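Local coordinates for protein C2 toxin component I (Clostridium botulinum, PDB 2J3V) that probably transfers ADP-ribose from NAD to actin, as the enzymatic component of the binary C2 toxin, whose separate binding component carries it into host cells, at residues A[6-11]-A[96-101]; A[35-40]-A[82-87]; A[122-127]-A[205-210]; A[167-172]-A[213-218]; A[293-298]-A[367-372]. The protein carries 1 engineered substitution. All coordinates share one frame; numbering follows the deposited sequence.

Contact 1: residues A[6-11]-A[96-101]; sequences EPIDFI and RDAIGY
I11 meets the ring of Y101 at a slant, nearest the phenol end: its CD1 is 3.6 Å from Y101 OH and 3.8 Å from CZ. The two side chains come from opposite directions, and the hydroxyl itself is bonded to D153. At the other end of the contact, R96 bends at chi2 (-68°), which brings its CD within 3.4 Å of E6 O; that oxygen again stands oblique to the guanidinium. Between these flat groups the packing is aliphatic. P7 and I99 run alongside each other, P7 CG 3.9 Å from I99 CD1, and the CB atoms of I8 and A98 face each other. Two backbone bonds hold I8 in place: its N gives to D97 O at 2.8 Å, and its O takes the N-H of I99 at 2.9 Å. Farther along, a water takes the N-H of F10 and donates to I99 O, while D9 OD1 accepts from I11 N, two residues on, in an Asx turn. This is a single parallel beta bridge, with the N-terminal segment running beside strand 98-102, which pairs through A98 and G100 with strand 162-168 of the N-terminal sheet.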
# COMPACT_ATOMS: atom_id res chain seq x y z
N GLU A 6 9.65 0.94 31.64
CA GLU A 6 9.37 -0.27 30.90
C GLU A 6 8.45 0.10 29.70
O GLU A 6 7.63 1.00 29.81
CB GLU A 6 8.73 -1.25 31.86
CG GLU A 6 9.30 -2.66 31.90
CD GLU A 6 10.79 -2.75 31.92
OE1 GLU A 6 11.41 -2.14 32.82
OE2 GLU A 6 11.33 -3.51 31.04
N PRO A 7 8.54 -0.62 28.59
CA PRO A 7 7.54 -0.45 27.51
C PRO A 7 6.16 -0.88 27.98
O PRO A 7 6.07 -1.60 28.96
CB PRO A 7 8.01 -1.41 26.42
CG PRO A 7 8.87 -2.44 27.13
CD PRO A 7 9.54 -1.66 28.27
N ILE A 8 5.12 -0.44 27.29
CA ILE A 8 3.79 -0.97 27.45
C ILE A 8 3.82 -2.39 26.89
O ILE A 8 4.08 -2.59 25.66
CB ILE A 8 2.80 -0.10 26.69
CG1 ILE A 8 2.79 1.30 27.31
CG2 ILE A 8 1.43 -0.74 26.64
CD1 ILE A 8 2.46 2.36 26.31
N ASP A 9 3.65 -3.37 27.78
CA ASP A 9 3.66 -4.76 27.39
C ASP A 9 2.79 -5.55 28.32
O ASP A 9 3.19 -5.83 29.42
CB ASP A 9 5.10 -5.33 27.39
CG ASP A 9 5.20 -6.65 26.71
OD1 ASP A 9 4.19 -7.28 26.39
OD2 ASP A 9 6.28 -7.16 26.43
N PHE A 10 1.62 -5.92 27.82
CA PHE A 10 0.60 -6.66 28.53
C PHE A 10 0.52 -8.12 28.14
O PHE A 10 -0.34 -8.85 28.66
CB PHE A 10 -0.74 -5.97 28.35
CG PHE A 10 -0.87 -4.75 29.20
CD1 PHE A 10 -1.00 -4.87 30.58
CD2 PHE A 10 -0.78 -3.48 28.64
CE1 PHE A 10 -1.09 -3.74 31.40
CE2 PHE A 10 -0.84 -2.34 29.45
CZ PHE A 10 -1.00 -2.47 30.83
N ILE A 11 1.43 -8.57 27.27
CA ILE A 11 1.49 -9.98 26.90
C ILE A 11 1.84 -10.84 28.11
O ILE A 11 2.82 -10.59 28.75
CB ILE A 11 2.49 -10.24 25.73
CG1 ILE A 11 1.98 -9.61 24.44
CG2 ILE A 11 2.72 -11.76 25.52
CD1 ILE A 11 3.10 -9.45 23.34
N ARG A 96 6.09 5.88 26.10
CA ARG A 96 6.81 4.62 26.19
C ARG A 96 6.70 3.89 24.83
O ARG A 96 5.74 4.08 24.11
CB ARG A 96 6.13 3.67 27.21
CG ARG A 96 5.94 4.17 28.56
CD ARG A 96 7.28 4.34 29.25
NE ARG A 96 7.12 4.80 30.62
CZ ARG A 96 7.84 5.76 31.19
NH1 ARG A 96 8.81 6.38 30.52
NH2 ARG A 96 7.59 6.08 32.46
N ASP A 97 7.65 3.02 24.51
CA ASP A 97 7.44 2.07 23.42
C ASP A 97 6.25 1.15 23.76
O ASP A 97 5.92 0.96 24.94
CB ASP A 97 8.65 1.21 23.28
CG ASP A 97 9.85 1.93 22.70
OD1 ASP A 97 9.82 3.17 22.55
OD2 ASP A 97 10.85 1.27 22.32
N ALA A 98 5.58 0.61 22.75
CA ALA A 98 4.49 -0.34 22.98
C ALA A 98 4.75 -1.62 22.19
O ALA A 98 5.23 -1.58 21.05
CB ALA A 98 3.11 0.28 22.62
N ILE A 99 4.49 -2.76 22.82
CA ILE A 99 4.69 -4.06 22.22
C ILE A 99 3.32 -4.76 22.10
O ILE A 99 2.50 -4.73 23.03
CB ILE A 99 5.66 -4.85 23.03
CG1 ILE A 99 7.06 -4.19 22.92
CG2 ILE A 99 5.79 -6.29 22.45
CD1 ILE A 99 7.98 -4.62 23.98
N GLY A 100 3.06 -5.34 20.94
CA GLY A 100 1.82 -6.07 20.73
C GLY A 100 1.71 -6.66 19.34
O GLY A 100 2.71 -6.80 18.61
N TYR A 101 0.48 -6.97 18.96
CA TYR A 101 0.21 -7.75 17.77
C TYR A 101 -0.57 -6.90 16.79
O TYR A 101 -1.67 -6.41 17.07
CB TYR A 101 -0.59 -9.00 18.14
CG TYR A 101 0.04 -9.94 19.20
CD1 TYR A 101 1.27 -10.50 19.02
CD2 TYR A 101 -0.66 -10.26 20.36
CE1 TYR A 101 1.80 -11.37 19.96
CE2 TYR A 101 -0.14 -11.11 21.30
CZ TYR A 101 1.08 -11.67 21.09
OH TYR A 101 1.59 -12.49 22.00
O HOH W 1 1.04 -5.12 25.29

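Contact 2: residues A[35-40]-A[82-87]; sequences NLEEVA and VERIRE. With SO4 (sulfate ion), chain Q; SO4 (sulfate ion), chain Y.
A40 CB rests on R84 CB at 4.0 Å, where helices 35-43 and 77-90 come together. This is a steep helix-helix crossing in the helical part of the N-terminal ADP-ribosyltransferase region: the short segments approach to 8.5 Å with their directions 104° apart. The snug part is here, on the inner side. The small methyl of A40 admits the other helix, I85 CG1 follows at 4.3 Å from A40 CB, and E37 lays its CG against the carbonyl oxygen of R84, 3.6 Å away. I85 continues from there onto I53 of helix 47-59 and F146 of the sheet. E37 then stretches on beyond CG to K91, with which OE1 forms a salt bridge; how its other oxygen sits against the carboxylate of E87 is doubtful, since the model is too close there. Toward solvent the contact is looser. R84 runs extended from CG to NE past L36, whose CD1 lies over one guanidinium face, displaced toward the rim. Farther round helix 77-90, R86 NH1 donates in its own plane to a sulfate. Backbone and arginine are joined on this outer side by one water, which donates to L36 O at 2.7 Å and accepts from R84 NH1 at 2.8 Å.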
# COMPACT_ATOMS: atom_id res chain seq x y z
N ASN A 35 -16.17 17.27 20.78
CA ASN A 35 -17.31 16.35 20.80
C ASN A 35 -17.41 15.54 19.50
O ASN A 35 -17.71 14.36 19.53
CB ASN A 35 -18.67 17.09 21.06
CG ASN A 35 -19.82 16.13 21.13
OD1 ASN A 35 -19.87 15.28 22.03
ND2 ASN A 35 -20.73 16.18 20.14
N LEU A 36 -17.15 16.14 18.35
CA LEU A 36 -17.23 15.36 17.09
C LEU A 36 -16.11 14.29 16.93
O LEU A 36 -16.35 13.26 16.36
CB LEU A 36 -17.29 16.29 15.88
CG LEU A 36 -18.67 16.98 15.80
CD1 LEU A 36 -18.68 17.97 14.66
CD2 LEU A 36 -19.87 16.01 15.67
N GLU A 37 -14.92 14.56 17.44
CA GLU A 37 -13.87 13.55 17.56
C GLU A 37 -14.25 12.41 18.46
O GLU A 37 -14.06 11.25 18.12
CB GLU A 37 -12.57 14.20 18.04
CG GLU A 37 -11.94 15.01 16.92
CD GLU A 37 -11.05 16.13 17.39
OE1 GLU A 37 -10.84 16.26 18.63
OE2 GLU A 37 -10.56 16.88 16.50
N GLU A 38 -14.83 12.73 19.60
CA GLU A 38 -15.26 11.71 20.52
C GLU A 38 -16.31 10.80 19.91
O GLU A 38 -16.23 9.60 20.05
CB GLU A 38 -15.81 12.35 21.82
CG GLU A 38 -14.72 12.88 22.76
CD GLU A 38 -15.26 13.33 24.13
OE1 GLU A 38 -16.48 13.13 24.37
OE2 GLU A 38 -14.48 13.87 24.95
N VAL A 39 -17.29 11.37 19.22
CA VAL A 39 -18.33 10.56 18.56
C VAL A 39 -17.75 9.64 17.49
O VAL A 39 -18.17 8.52 17.34
CB VAL A 39 -19.48 11.44 17.97
CG1 VAL A 39 -20.40 10.62 17.03
CG2 VAL A 39 -20.30 12.09 19.15
N ALA A 40 -16.75 10.11 16.75
CA ALA A 40 -16.19 9.34 15.67
C ALA A 40 -15.30 8.22 16.21
O ALA A 40 -15.36 7.08 15.75
CB ALA A 40 -15.42 10.26 14.77
N VAL A 82 -13.31 9.66 9.32
CA VAL A 82 -11.89 9.31 9.09
C VAL A 82 -11.02 10.48 9.52
O VAL A 82 -10.10 10.30 10.34
CB VAL A 82 -11.63 8.88 7.62
CG1 VAL A 82 -10.18 8.77 7.32
CG2 VAL A 82 -12.23 7.55 7.40
N GLU A 83 -11.34 11.69 9.01
CA GLU A 83 -10.59 12.91 9.33
C GLU A 83 -10.54 13.18 10.84
O GLU A 83 -9.48 13.52 11.39
CB GLU A 83 -11.15 14.10 8.57
CG GLU A 83 -10.76 14.11 7.10
CD GLU A 83 -11.61 14.99 6.20
OE1 GLU A 83 -12.56 15.68 6.66
OE2 GLU A 83 -11.28 15.01 4.98
N ARG A 84 -11.65 12.98 11.50
CA ARG A 84 -11.71 13.25 12.92
C ARG A 84 -10.91 12.25 13.73
O ARG A 84 -10.36 12.60 14.74
CB ARG A 84 -13.15 13.23 13.35
CG ARG A 84 -13.87 14.49 12.92
CD ARG A 84 -15.38 14.44 13.12
NE ARG A 84 -16.00 15.54 12.40
CZ ARG A 84 -17.25 15.55 11.94
NH1 ARG A 84 -18.06 14.53 12.08
NH2 ARG A 84 -17.68 16.62 11.31
N ILE A 85 -10.87 10.99 13.28
CA ILE A 85 -10.09 9.97 13.95
C ILE A 85 -8.62 10.29 13.79
O ILE A 85 -7.90 10.15 14.78
CB ILE A 85 -10.42 8.53 13.42
CG1 ILE A 85 -11.80 8.12 13.91
CG2 ILE A 85 -9.38 7.51 13.84
CD1 ILE A 85 -12.33 6.99 13.06
N ARG A 86 -8.20 10.71 12.59
CA ARG A 86 -6.79 11.07 12.35
C ARG A 86 -6.40 12.20 13.29
O ARG A 86 -5.32 12.20 13.90
CB ARG A 86 -6.53 11.53 10.91
CG ARG A 86 -6.74 10.51 9.77
CD ARG A 86 -6.36 11.10 8.44
NE ARG A 86 -6.72 10.27 7.29
CZ ARG A 86 -6.93 10.73 6.08
NH1 ARG A 86 -6.87 12.03 5.83
NH2 ARG A 86 -7.21 9.87 5.08
N GLU A 87 -7.30 13.16 13.38
CA GLU A 87 -7.12 14.36 14.20
C GLU A 87 -7.02 13.99 15.69
O GLU A 87 -6.19 14.52 16.40
CB GLU A 87 -8.29 15.29 13.91
CG GLU A 87 -8.36 16.60 14.64
CD GLU A 87 -9.55 17.49 14.19
OE1 GLU A 87 -10.51 17.02 13.43
OE2 GLU A 87 -9.51 18.69 14.62
S SO4 Q . -7.91 14.97 4.06
O1 SO4 Q . -9.05 14.15 4.40
O2 SO4 Q . -7.57 15.69 5.27
O3 SO4 Q . -6.79 14.10 3.76
O4 SO4 Q . -8.17 15.74 2.84
S SO4 Y . -16.60 20.85 21.92
O1 SO4 Y . -17.95 21.09 22.51
O2 SO4 Y . -15.69 21.98 22.16
O3 SO4 Y . -16.04 19.64 22.53
O4 SO4 Y . -16.76 20.67 20.45
O HOH W 2 -18.11 12.87 14.38

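Contact 3: residues A[122-127]-A[205-210]; sequences RDISDE and GKDYIL
R122 O and D207 N are joined through one water, which donates to the carbonyl at 2.8 Å and accepts the N-H at 3.0 Å. The same carbonyl oxygen also lies 3.4 Å from D207 CB. From this point the aspartate side chain reaches across to the other segment: OD2 receives a weak bond from I124 N, 3.4 Å long and bent to 142°, while OD1 is held by T202 OG1. The D123 side chain passes D207 at a slant, its OD1 3.6 Å from D207 OD2, with the carboxylate planes 17° apart. Two acids so near each other would probably favour a proton on one of them, the more so at the pH 3.0 of this structure. R122 and D123 form a classic beta bulge opposite V118, just before S125 takes the N-cap position of helix 126-136, and it is this approach to the helix that passes strand 206-216 of the N-terminal sheet. I124 and D207 overlap, each pointing to the other's segment. With CG1 anti to its carbonyl carbon (chi1 -54°), the extended isoleucine branch lays CD1 on the Y208-I209 peptide, 3.5 Å from Y208 C. The same methyl meets I209 CG1 at 3.9 Å, and I124 also touches I200 of strand 190-203.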
# COMPACT_ATOMS: atom_id res chain seq x y z
N ARG A 122 -3.97 -28.69 11.92
CA ARG A 122 -3.63 -28.06 13.19
C ARG A 122 -2.13 -27.79 13.31
O ARG A 122 -1.74 -26.85 13.98
CB ARG A 122 -4.10 -28.94 14.34
CG ARG A 122 -5.61 -28.93 14.51
CD ARG A 122 -6.11 -30.00 15.45
NE ARG A 122 -5.59 -31.33 15.11
CZ ARG A 122 -5.88 -32.43 15.81
NH1 ARG A 122 -6.70 -32.36 16.87
NH2 ARG A 122 -5.39 -33.60 15.45
N ASP A 123 -1.27 -28.55 12.67
CA ASP A 123 0.15 -28.30 12.82
C ASP A 123 0.79 -27.71 11.59
O ASP A 123 0.23 -27.73 10.50
CB ASP A 123 0.89 -29.58 13.21
CG ASP A 123 0.47 -30.11 14.56
OD1 ASP A 123 -0.30 -29.48 15.28
OD2 ASP A 123 0.84 -31.21 14.96
N ILE A 124 1.99 -27.19 11.79
CA ILE A 124 2.70 -26.48 10.77
C ILE A 124 4.01 -27.17 10.55
O ILE A 124 4.75 -27.43 11.50
CB ILE A 124 2.97 -25.01 11.14
CG1 ILE A 124 1.64 -24.32 11.50
CG2 ILE A 124 3.61 -24.28 9.98
CD1 ILE A 124 1.79 -22.91 12.10
N SER A 125 4.27 -27.43 9.26
CA SER A 125 5.45 -28.08 8.80
C SER A 125 6.59 -27.07 8.76
O SER A 125 6.41 -25.91 8.41
CB SER A 125 5.14 -28.59 7.41
OG SER A 125 6.19 -29.36 6.90
N ASP A 126 7.78 -27.50 9.18
CA ASP A 126 8.98 -26.72 8.95
C ASP A 126 9.14 -26.35 7.48
O ASP A 126 9.67 -25.33 7.17
CB ASP A 126 10.21 -27.52 9.35
CG ASP A 126 10.32 -27.68 10.85
OD1 ASP A 126 9.45 -27.12 11.57
OD2 ASP A 126 11.25 -28.30 11.38
N GLU A 127 8.73 -27.21 6.58
CA GLU A 127 8.82 -26.88 5.17
C GLU A 127 8.02 -25.61 4.86
O GLU A 127 8.51 -24.72 4.17
CB GLU A 127 8.31 -28.05 4.33
CG GLU A 127 8.46 -27.83 2.83
CD GLU A 127 8.11 -29.06 2.02
OE1 GLU A 127 7.59 -30.05 2.62
OE2 GLU A 127 8.39 -29.05 0.79
N GLY A 205 -2.48 -24.68 23.07
CA GLY A 205 -2.73 -25.90 22.34
C GLY A 205 -2.85 -25.79 20.82
O GLY A 205 -3.06 -26.81 20.18
N LYS A 206 -2.68 -24.59 20.24
CA LYS A 206 -2.69 -24.42 18.77
C LYS A 206 -1.37 -23.84 18.20
O LYS A 206 -0.65 -23.09 18.92
CB LYS A 206 -3.85 -23.50 18.41
CG LYS A 206 -5.20 -23.92 19.05
CD LYS A 206 -6.34 -23.83 18.05
CE LYS A 206 -7.69 -24.35 18.61
NZ LYS A 206 -8.14 -23.39 19.67
N ASP A 207 -1.04 -24.20 16.96
CA ASP A 207 0.17 -23.76 16.26
C ASP A 207 -0.04 -22.52 15.38
O ASP A 207 -1.00 -22.43 14.63
CB ASP A 207 0.68 -24.79 15.26
CG ASP A 207 1.40 -25.97 15.88
OD1 ASP A 207 1.30 -26.19 17.12
OD2 ASP A 207 2.08 -26.76 15.14
N TYR A 208 0.97 -21.65 15.40
CA TYR A 208 0.98 -20.38 14.70
C TYR A 208 2.37 -20.19 14.18
O TYR A 208 3.34 -20.67 14.78
CB TYR A 208 0.62 -19.21 15.62
CG TYR A 208 -0.73 -19.28 16.31
CD1 TYR A 208 -0.88 -19.96 17.51
CD2 TYR A 208 -1.84 -18.65 15.78
CE1 TYR A 208 -2.12 -20.04 18.15
CE2 TYR A 208 -3.09 -18.71 16.40
CZ TYR A 208 -3.22 -19.40 17.60
OH TYR A 208 -4.46 -19.49 18.24
N ILE A 209 2.48 -19.49 13.06
CA ILE A 209 3.71 -18.83 12.70
C ILE A 209 3.68 -17.46 13.39
O ILE A 209 2.84 -16.62 13.10
CB ILE A 209 3.91 -18.72 11.14
CG1 ILE A 209 3.98 -20.13 10.54
CG2 ILE A 209 5.17 -17.92 10.82
CD1 ILE A 209 4.48 -20.19 9.15
N LEU A 210 4.63 -17.27 14.28
CA LEU A 210 4.85 -16.00 14.98
C LEU A 210 5.93 -15.25 14.21
O LEU A 210 7.10 -15.72 14.07
CB LEU A 210 5.30 -16.27 16.40
CG LEU A 210 5.77 -15.09 17.23
CD1 LEU A 210 4.60 -14.11 17.38
CD2 LEU A 210 6.31 -15.57 18.61
O HOH W 3 -3.40 -25.70 15.97

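Contact 4: residues A[167-172]-A[213-218]; sequences RVPTTF and GSLSQE
One methyl of L215, CD2, makes the apolar part of this contact: it lies 4.0 Å from F172 CE2, 4.1 Å from P169 CD and 4.2 Å from V168 CG1. The leucine CG stands opposite the backbone N (chi1 -168°), and a chi2 of 71° turns CD2 in among the three partners. F172 arrives from the other direction and overlaps the leucine, its ring slanted to CD2. It points toward the other segment, CG beside its own backbone N (chi1 -82°); P169 CD covers one face of the ring near the rim, and T171 OG1 lies at the edge in the ring plane. The chain makes this return by a type II turn from P169 to F172; T171 takes the positive phi of the third position, and the closing bond from F172 N to P169 O is weak. T171 OG1 donates to a lone pair of T170 O at 2.6 Å. The backbones have drawn apart by this point, and a water fills in for a direct bond, donating to R167 O at 2.8 Å and accepting from L215 N at 2.9 Å. Strands 162-168 and 206-216 run parallel here as neighbours in the N-terminal sheet. Strand 98-102 flanks the first, and D97 just before it takes the salt bridge of R167 NE; strand 190-203 flanks the second, where F191 packs on L215.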
# COMPACT_ATOMS: atom_id res chain seq x y z
N ARG A 167 6.99 -3.64 17.75
CA ARG A 167 7.16 -2.61 18.75
C ARG A 167 6.90 -1.27 18.14
O ARG A 167 7.50 -0.94 17.14
CB ARG A 167 8.62 -2.71 19.22
CG ARG A 167 9.14 -1.63 20.13
CD ARG A 167 10.60 -2.01 20.51
NE ARG A 167 10.88 -1.48 21.84
CZ ARG A 167 11.29 -2.16 22.90
NH1 ARG A 167 11.51 -3.47 22.89
NH2 ARG A 167 11.47 -1.50 24.02
N VAL A 168 6.04 -0.48 18.75
CA VAL A 168 5.77 0.88 18.34
C VAL A 168 6.61 1.89 19.13
O VAL A 168 6.51 1.93 20.34
CB VAL A 168 4.27 1.22 18.53
CG1 VAL A 168 3.96 2.58 18.00
CG2 VAL A 168 3.41 0.18 17.87
N PRO A 169 7.41 2.73 18.44
CA PRO A 169 8.32 3.64 19.15
C PRO A 169 7.60 4.71 19.93
O PRO A 169 6.47 5.12 19.63
CB PRO A 169 9.19 4.24 18.02
CG PRO A 169 9.00 3.26 16.84
CD PRO A 169 7.53 2.87 16.98
N THR A 170 8.25 5.13 21.01
CA THR A 170 7.77 6.24 21.79
C THR A 170 7.66 7.49 20.90
O THR A 170 8.39 7.61 19.91
CB THR A 170 8.72 6.44 23.02
OG1 THR A 170 8.30 7.58 23.75
CG2 THR A 170 10.14 6.80 22.59
N THR A 171 6.68 8.35 21.23
CA THR A 171 6.30 9.60 20.55
C THR A 171 5.30 9.37 19.45
O THR A 171 4.77 10.33 18.94
CB THR A 171 7.45 10.50 19.98
OG1 THR A 171 7.97 9.94 18.76
CG2 THR A 171 8.66 10.62 20.94
N PHE A 172 5.01 8.13 19.08
CA PHE A 172 4.07 7.91 17.97
C PHE A 172 2.67 8.22 18.45
O PHE A 172 2.32 7.99 19.61
CB PHE A 172 4.17 6.50 17.42
CG PHE A 172 5.31 6.30 16.45
CD1 PHE A 172 6.48 7.03 16.56
CD2 PHE A 172 5.21 5.38 15.44
CE1 PHE A 172 7.54 6.86 15.63
CE2 PHE A 172 6.26 5.16 14.54
CZ PHE A 172 7.43 5.91 14.63
N GLY A 213 8.00 -8.45 13.41
CA GLY A 213 8.01 -7.45 12.38
C GLY A 213 8.37 -6.08 12.87
O GLY A 213 7.92 -5.61 13.91
N SER A 214 9.18 -5.41 12.05
CA SER A 214 9.57 -4.02 12.26
C SER A 214 8.51 -3.08 11.63
O SER A 214 8.08 -3.25 10.48
CB SER A 214 10.94 -3.80 11.63
OG SER A 214 11.28 -2.46 11.76
N LEU A 215 8.10 -2.11 12.42
CA LEU A 215 7.19 -1.07 11.96
C LEU A 215 7.95 -0.05 11.12
O LEU A 215 9.01 0.42 11.49
CB LEU A 215 6.51 -0.41 13.15
CG LEU A 215 5.35 0.49 12.87
CD1 LEU A 215 4.14 -0.33 12.44
CD2 LEU A 215 5.03 1.34 14.13
N SER A 216 7.38 0.31 9.98
CA SER A 216 8.08 1.07 8.96
C SER A 216 7.17 2.02 8.21
O SER A 216 5.96 1.94 8.31
CB SER A 216 8.63 0.09 7.92
OG SER A 216 9.42 -0.87 8.57
N GLN A 217 7.78 2.92 7.45
CA GLN A 217 7.00 3.92 6.71
C GLN A 217 7.63 4.05 5.35
O GLN A 217 8.64 4.66 5.21
CB GLN A 217 7.03 5.26 7.40
CG GLN A 217 6.34 5.27 8.67
CD GLN A 217 6.39 6.63 9.37
OE1 GLN A 217 7.42 6.99 9.97
NE2 GLN A 217 5.28 7.35 9.33
N GLU A 218 7.02 3.43 4.36
CA GLU A 218 7.49 3.52 2.99
C GLU A 218 7.03 4.82 2.35
O GLU A 218 5.83 5.13 2.34
CB GLU A 218 6.98 2.30 2.21
CG GLU A 218 7.57 2.18 0.81
CD GLU A 218 7.15 0.89 0.14
OE1 GLU A 218 6.04 0.38 0.44
OE2 GLU A 218 7.97 0.41 -0.66
O HOH W 4 9.10 -1.88 15.10

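Contact 5: residues A[293-298]-A[367-372]; sequences QTLIAY and LRLSEG
A297 and L369 are diagonal neighbours on one face of the sheet, A297 CB touching L369 CD1 at 3.7 Å. L295 reaches the same leucine at a slant, CD1 4.0 Å from L369 CB; its CG sits between backbone N and carbonyl carbon (chi1 58°), a cramped choice that turns the branch toward the partner strand. L367 lies on this face too. On the other face, I296 folds CD1 over its partner's backbone, 3.8 Å from R368 CA, and T294 CG2 meets the aliphatic stem of R368 at CG, 3.9 Å away. R368 then bends at chi3 and reaches E218. Four backbone bonds join the hydrogen-bonded pairs L295-L369 and A297-L367, the shortest being L369 N to L295 O at 2.7 Å; beyond them T294 OG1 accepts only weakly from E371 N. This is antiparallel pairing in the C-terminal sheet, with strand 363-369 lying between 295-301 and 414-426, and T349, in a Ser-Thr-Ser sequence like that of related ADP-ribosyltransferases, packs on A297 and L367.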
# COMPACT_ATOMS: atom_id res chain seq x y z
N GLN A 293 16.08 7.70 -3.87
CA GLN A 293 15.67 6.92 -2.69
C GLN A 293 14.47 6.07 -3.05
O GLN A 293 13.85 6.21 -4.09
CB GLN A 293 15.29 7.84 -1.55
CG GLN A 293 14.00 8.66 -1.85
CD GLN A 293 13.80 9.83 -0.91
OE1 GLN A 293 13.33 10.85 -1.31
NE2 GLN A 293 14.14 9.66 0.33
N THR A 294 14.13 5.17 -2.16
CA THR A 294 13.05 4.27 -2.40
C THR A 294 11.70 4.97 -2.23
O THR A 294 11.46 5.60 -1.21
CB THR A 294 13.24 3.08 -1.47
OG1 THR A 294 14.38 2.34 -1.93
CG2 THR A 294 12.04 2.10 -1.50
N LEU A 295 10.86 4.92 -3.26
CA LEU A 295 9.51 5.38 -3.14
C LEU A 295 8.50 4.68 -4.04
O LEU A 295 8.87 3.93 -4.93
CB LEU A 295 9.40 6.89 -3.30
CG LEU A 295 9.84 7.71 -4.52
CD1 LEU A 295 10.49 6.99 -5.62
CD2 LEU A 295 8.74 8.56 -4.97
N ILE A 296 7.23 4.94 -3.72
CA ILE A 296 6.08 4.41 -4.40
C ILE A 296 5.57 5.36 -5.49
O ILE A 296 5.36 6.54 -5.26
CB ILE A 296 4.93 4.16 -3.39
CG1 ILE A 296 5.33 3.07 -2.39
CG2 ILE A 296 3.63 3.75 -4.08
CD1 ILE A 296 5.58 1.71 -3.02
N ALA A 297 5.34 4.79 -6.64
CA ALA A 297 4.76 5.46 -7.80
C ALA A 297 3.67 4.54 -8.37
O ALA A 297 3.67 3.33 -8.16
CB ALA A 297 5.79 5.75 -8.79
N TYR A 298 2.72 5.15 -9.05
CA TYR A 298 1.49 4.49 -9.41
C TYR A 298 1.30 4.45 -10.92
O TYR A 298 1.59 5.42 -11.62
CB TYR A 298 0.33 5.22 -8.82
CG TYR A 298 0.24 5.03 -7.35
CD1 TYR A 298 -0.30 3.87 -6.81
CD2 TYR A 298 0.76 6.00 -6.47
CE1 TYR A 298 -0.39 3.68 -5.44
CE2 TYR A 298 0.69 5.80 -5.07
CZ TYR A 298 0.15 4.64 -4.58
OH TYR A 298 0.07 4.43 -3.22
N LEU A 367 3.93 0.62 -7.45
CA LEU A 367 5.29 0.18 -7.82
C LEU A 367 6.30 0.74 -6.84
O LEU A 367 6.38 1.95 -6.64
CB LEU A 367 5.65 0.67 -9.24
CG LEU A 367 4.63 0.37 -10.33
CD1 LEU A 367 5.04 0.95 -11.72
CD2 LEU A 367 4.49 -1.14 -10.41
N ARG A 368 7.06 -0.14 -6.19
CA ARG A 368 8.22 0.30 -5.41
C ARG A 368 9.31 0.64 -6.38
O ARG A 368 9.76 -0.21 -7.11
CB ARG A 368 8.68 -0.79 -4.45
CG ARG A 368 9.90 -0.39 -3.59
CD ARG A 368 10.32 -1.50 -2.64
NE ARG A 368 9.21 -1.88 -1.78
CZ ARG A 368 8.84 -3.12 -1.47
NH1 ARG A 368 9.54 -4.17 -1.87
NH2 ARG A 368 7.78 -3.32 -0.69
N LEU A 369 9.70 1.91 -6.44
CA LEU A 369 10.85 2.33 -7.21
C LEU A 369 12.07 2.36 -6.27
O LEU A 369 12.14 3.17 -5.40
CB LEU A 369 10.60 3.70 -7.84
CG LEU A 369 9.38 3.82 -8.77
CD1 LEU A 369 9.37 5.16 -9.43
CD2 LEU A 369 9.31 2.70 -9.83
N SER A 370 13.03 1.48 -6.47
CA SER A 370 14.14 1.37 -5.54
C SER A 370 15.24 2.35 -5.86
O SER A 370 15.43 2.72 -7.03
CB SER A 370 14.66 -0.07 -5.54
OG SER A 370 13.65 -0.96 -5.09
N GLU A 371 16.01 2.74 -4.86
CA GLU A 371 17.19 3.57 -5.13
C GLU A 371 18.04 2.99 -6.27
O GLU A 371 18.42 1.83 -6.24
CB GLU A 371 18.06 3.72 -3.89
CG GLU A 371 19.20 4.70 -4.14
CD GLU A 371 20.19 4.84 -2.97
OE1 GLU A 371 19.74 4.91 -1.79
OE2 GLU A 371 21.43 4.86 -3.29
N GLY A 372 18.35 3.80 -7.25
CA GLY A 372 19.18 3.40 -8.35
C GLY A 372 18.41 2.98 -9.59
O GLY A 372 19.01 2.79 -10.68

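How the contacts relate
From the N terminus, contact 1 brings the first residues onto strand 98-102, closing a largely helical loop, and contact 2 lies within that loop, crossing two of its helices. Contacts 3 and 4 come later and cross along the chain: 122-127 packs against the start of strand 206-216, while 167-172 meets its end, the two centres being about 27 Å apart. Contact 4 also adjoins contact 1, since strands 98-102 and 162-168 are neighbours and A98 O meets V168 N at 2.7 Å. Contact 5 closes a separate loop in the second ADP-ribosyltransferase region. The two regions meet where E218 OE2 forms a salt bridge with R368 NE, 2.8 Å apart, linking contact 4 to contact 5.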